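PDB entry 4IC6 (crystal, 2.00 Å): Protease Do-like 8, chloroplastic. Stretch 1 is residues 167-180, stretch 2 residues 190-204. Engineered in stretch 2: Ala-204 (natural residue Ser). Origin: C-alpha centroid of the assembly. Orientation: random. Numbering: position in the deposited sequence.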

# COMPACT_ATOMS: atom_id res chain seq x y z
N HIS A 167 -19.31 26.28 -5.92
CA HIS A 167 -18.22 26.59 -5.00
C HIS A 167 -18.23 25.65 -3.79
O HIS A 167 -19.26 25.05 -3.46
N THR A 168 -17.07 25.55 -3.14
CA THR A 168 -16.90 24.67 -1.98
C THR A 168 -16.46 25.48 -0.79
O THR A 168 -15.86 26.54 -0.96
N LEU A 169 -16.69 24.97 0.41
CA LEU A 169 -16.21 25.67 1.60
C LEU A 169 -15.72 24.65 2.60
O LEU A 169 -16.34 23.60 2.77
N THR A 170 -14.62 24.97 3.27
CA THR A 170 -14.25 24.27 4.49
C THR A 170 -13.92 25.31 5.55
O THR A 170 -13.58 26.44 5.22
N VAL A 171 -14.03 24.93 6.81
CA VAL A 171 -13.86 25.91 7.88
C VAL A 171 -13.12 25.28 9.03
O VAL A 171 -13.43 24.17 9.44
N GLY A 172 -12.12 25.99 9.55
CA GLY A 172 -11.46 25.59 10.77
C GLY A 172 -10.80 26.80 11.41
O GLY A 172 -11.30 27.93 11.31
N VAL A 173 -9.70 26.56 12.10
CA VAL A 173 -8.96 27.65 12.71
C VAL A 173 -7.56 27.74 12.15
O VAL A 173 -7.05 26.79 11.56
N ILE A 174 -6.93 28.89 12.37
CA ILE A 174 -5.50 28.97 12.18
C ILE A 174 -4.84 28.06 13.22
O ILE A 174 -5.03 28.25 14.43
N SER A 175 -4.07 27.09 12.74
CA SER A 175 -3.54 26.00 13.57
C SER A 175 -2.08 26.22 13.89
O SER A 175 -1.59 25.77 14.92
N GLY A 176 -1.38 26.93 13.02
CA GLY A 176 0.04 27.18 13.20
C GLY A 176 0.53 28.26 12.26
O GLY A 176 -0.12 28.57 11.25
N LEU A 177 1.66 28.86 12.59
CA LEU A 177 2.14 29.95 11.76
C LEU A 177 3.59 29.68 11.41
O LEU A 177 4.28 28.96 12.12
N ASN A 178 4.03 30.25 10.29
CA ASN A 178 5.41 30.13 9.86
C ASN A 178 5.86 28.67 9.72
O ASN A 178 6.95 28.30 10.15
N ARG A 179 5.03 27.85 9.08
CA ARG A 179 5.31 26.42 8.89
C ARG A 179 5.67 26.12 7.44
O ARG A 179 5.15 26.75 6.52
N ASP A 180 6.55 25.14 7.23
CA ASP A 180 6.92 24.80 5.85
C ASP A 180 5.76 24.17 5.09
O ASP A 180 5.06 23.30 5.62
N GLY A 190 8.54 28.37 2.78
CA GLY A 190 8.67 28.71 4.19
C GLY A 190 7.67 29.78 4.55
O GLY A 190 7.14 30.45 3.67
N GLY A 191 7.41 29.95 5.85
CA GLY A 191 6.55 31.04 6.30
C GLY A 191 5.07 30.81 6.07
O GLY A 191 4.24 31.74 6.12
N GLY A 192 4.69 29.56 5.85
CA GLY A 192 3.29 29.26 5.56
C GLY A 192 2.35 29.27 6.75
O GLY A 192 2.75 29.19 7.91
N ILE A 193 1.05 29.36 6.45
CA ILE A 193 0.03 29.26 7.46
C ILE A 193 -0.46 27.82 7.54
O ILE A 193 -0.70 27.20 6.50
N GLN A 194 -0.60 27.30 8.75
CA GLN A 194 -1.26 26.00 8.93
C GLN A 194 -2.70 26.19 9.42
O GLN A 194 -2.95 26.97 10.34
N THR A 195 -3.64 25.46 8.84
CA THR A 195 -5.03 25.54 9.31
C THR A 195 -5.57 24.14 9.47
O THR A 195 -5.05 23.21 8.86
N ASP A 196 -6.60 23.97 10.31
CA ASP A 196 -7.28 22.69 10.36
C ASP A 196 -8.57 22.66 9.53
O ASP A 196 -9.31 21.68 9.58
N ALA A 197 -8.84 23.73 8.78
CA ALA A 197 -9.79 23.62 7.66
C ALA A 197 -9.21 22.67 6.63
O ALA A 197 -8.03 22.73 6.32
N ALA A 198 -10.04 21.79 6.08
CA ALA A 198 -9.56 20.85 5.09
C ALA A 198 -9.11 21.61 3.83
O ALA A 198 -9.84 22.43 3.27
N ILE A 199 -7.88 21.32 3.41
CA ILE A 199 -7.35 21.89 2.18
C ILE A 199 -7.19 20.75 1.22
O ILE A 199 -6.51 19.77 1.53
N ASN A 200 -7.81 20.85 0.05
CA ASN A 200 -7.84 19.71 -0.84
C ASN A 200 -7.94 20.14 -2.31
O ASN A 200 -7.93 21.34 -2.60
N PRO A 201 -8.03 19.19 -3.24
CA PRO A 201 -8.14 19.57 -4.66
C PRO A 201 -9.36 20.45 -4.93
O PRO A 201 -9.36 21.22 -5.88
N GLY A 202 -10.35 20.37 -4.05
CA GLY A 202 -11.58 21.14 -4.21
C GLY A 202 -11.44 22.60 -3.81
O GLY A 202 -12.36 23.38 -4.03
N ASN A 203 -10.31 22.97 -3.21
CA ASN A 203 -10.07 24.38 -2.90
C ASN A 203 -8.63 24.89 -3.12
O ASN A 203 -8.32 26.06 -2.85
N ALA A 204 -7.77 24.03 -3.65
CA ALA A 204 -6.39 24.41 -3.96
C ALA A 204 -6.37 25.58 -4.95
O ALA A 204 -7.13 25.57 -5.93

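Where a β-strand gives way to a loop, side chains often supply the hydrogen bonds that the backbone ladder no longer can, and the contact between these two stretches of Protease Do-like 8 illustrates the principle. Thr-168 and Thr-170, both p rotamers pointing toward the second stretch, donate to loop carbonyls: OG1 of Thr-168 to O of Gly-202 (2.9 Å), and OG1 of Thr-170 to O of Ala-198 (2.7 Å). Ala-198 O also accepts from Asn-203 ND2 at 3.0 Å, while water 1 donates to Thr-168 OG1 and accepts from that same amide nitrogen.

Next, Asp-196 (p) carries its OD1 to Val-173 N (2.8 Å), and its own N donates to Val-173 O (3.1 Å), so one residue satisfies both backbone groups of Val-173. The CB of Ala-197 fills the space beside Gly-172, 3.4 Å from Gly-172 N.

Gln-194, with chi1 and chi2 both t, is the residue most covered by the other stretch (101 Å²). Its NE2 donates to Ser-175 OG (2.8 Å; Ser-175 is t), and its O accepts from both Ser-175 N (2.7 Å) and Gly-176 N (3.1 Å) at a bulge. Apolar packing is modest: Ile-174 CD1 lies 3.8 Å from Ile-193 CG2. At the corner, water 4 links Asp-180 OD1 to Gly-191 N.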

# COMPACT_ATOMS: atom_id res chain seq x y z
CB HIS A 167 -18.29 28.05 -4.54
CG HIS A 167 -17.87 29.03 -5.59
ND1 HIS A 167 -18.64 29.33 -6.69
CD2 HIS A 167 -16.74 29.76 -5.71
CE1 HIS A 167 -18.01 30.21 -7.44
NE2 HIS A 167 -16.85 30.49 -6.87
CB THR A 168 -15.81 23.61 -2.23
OG1 THR A 168 -14.56 24.27 -2.44
CG2 THR A 168 -16.13 22.79 -3.46
CB LEU A 169 -17.35 26.44 2.24
CG LEU A 169 -17.06 27.08 3.60
CD1 LEU A 169 -16.02 28.16 3.44
CD2 LEU A 169 -18.34 27.66 4.17
CB THR A 170 -13.08 23.27 4.29
OG1 THR A 170 -11.87 23.99 3.96
CG2 THR A 170 -13.40 22.28 3.18
CB VAL A 171 -15.24 26.39 8.40
CG1 VAL A 171 -15.07 27.26 9.65
CG2 VAL A 171 -16.01 27.16 7.32
CB VAL A 173 -8.83 27.46 14.24
CG1 VAL A 173 -10.22 27.44 14.87
CG2 VAL A 173 -8.07 26.17 14.53
CB ILE A 174 -4.99 30.41 12.35
CG1 ILE A 174 -5.68 31.34 11.35
CG2 ILE A 174 -3.49 30.47 12.19
CD1 ILE A 174 -5.58 30.87 9.88
CB SER A 175 -3.68 24.66 12.82
OG SER A 175 -2.92 23.64 13.45
CB LEU A 177 2.01 31.29 12.50
CG LEU A 177 0.83 32.25 12.29
CD1 LEU A 177 -0.19 31.79 11.24
CD2 LEU A 177 0.17 32.64 13.62
CB ASN A 178 6.33 30.90 10.83
CG ASN A 178 6.00 32.40 10.88
OD1 ASN A 178 5.93 33.08 9.84
ND2 ASN A 178 5.79 32.92 12.08
CB ARG A 179 4.07 25.60 9.30
CG ARG A 179 4.01 25.24 10.80
CD ARG A 179 4.65 23.85 11.06
NE ARG A 179 4.52 23.38 12.45
CZ ARG A 179 4.77 24.17 13.49
NH1 ARG A 179 5.12 25.43 13.27
NH2 ARG A 179 4.66 23.72 14.74
CB ASP A 180 8.12 23.86 5.81
CG ASP A 180 9.40 24.53 6.25
OD1 ASP A 180 9.42 25.78 6.26
OD2 ASP A 180 10.36 23.81 6.59
CB ILE A 193 -1.18 30.14 7.10
CG1 ILE A 193 -0.79 31.62 7.08
CG2 ILE A 193 -2.35 29.88 8.06
CD1 ILE A 193 -1.86 32.51 6.37
CB GLN A 194 -0.48 25.10 9.91
CG GLN A 194 -0.98 23.67 9.97
CD GLN A 194 -0.14 22.82 10.93
OE1 GLN A 194 0.92 22.32 10.56
NE2 GLN A 194 -0.61 22.67 12.16
CB THR A 195 -5.93 26.30 8.29
OG1 THR A 195 -7.30 26.29 8.73
CG2 THR A 195 -5.85 25.64 6.94
CB ASP A 196 -7.44 22.12 11.80
CG ASP A 196 -8.48 22.86 12.65
OD1 ASP A 196 -9.10 23.84 12.17
OD2 ASP A 196 -8.68 22.44 13.84
CB ALA A 197 -10.08 25.00 7.01
CB ALA A 198 -10.64 19.85 4.74
CB ILE A 199 -5.98 22.57 2.42
CG1 ILE A 199 -6.15 23.77 3.39
CG2 ILE A 199 -5.34 22.98 1.10
CD1 ILE A 199 -7.17 24.84 2.93
CB ASN A 200 -9.03 18.83 -0.43
CG ASN A 200 -10.32 19.63 -0.32
OD1 ASN A 200 -10.53 20.57 -1.09
ND2 ASN A 200 -11.21 19.25 0.63
CB PRO A 201 -8.27 18.23 -5.37
CG PRO A 201 -7.50 17.28 -4.48
CD PRO A 201 -7.86 17.73 -3.08
CB ASN A 203 -10.58 24.74 -1.50
CG ASN A 203 -9.84 24.00 -0.39
OD1 ASN A 203 -8.69 23.61 -0.55
ND2 ASN A 203 -10.52 23.80 0.74
CB ALA A 204 -5.61 23.21 -4.51
O HOH W 1 -13.41 24.60 0.16
O HOH W 2 -12.94 21.79 -0.82
O HOH W 3 -11.96 21.61 10.33
O HOH W 4 8.56 27.87 7.68
O HOH W 5 2.56 32.33 8.63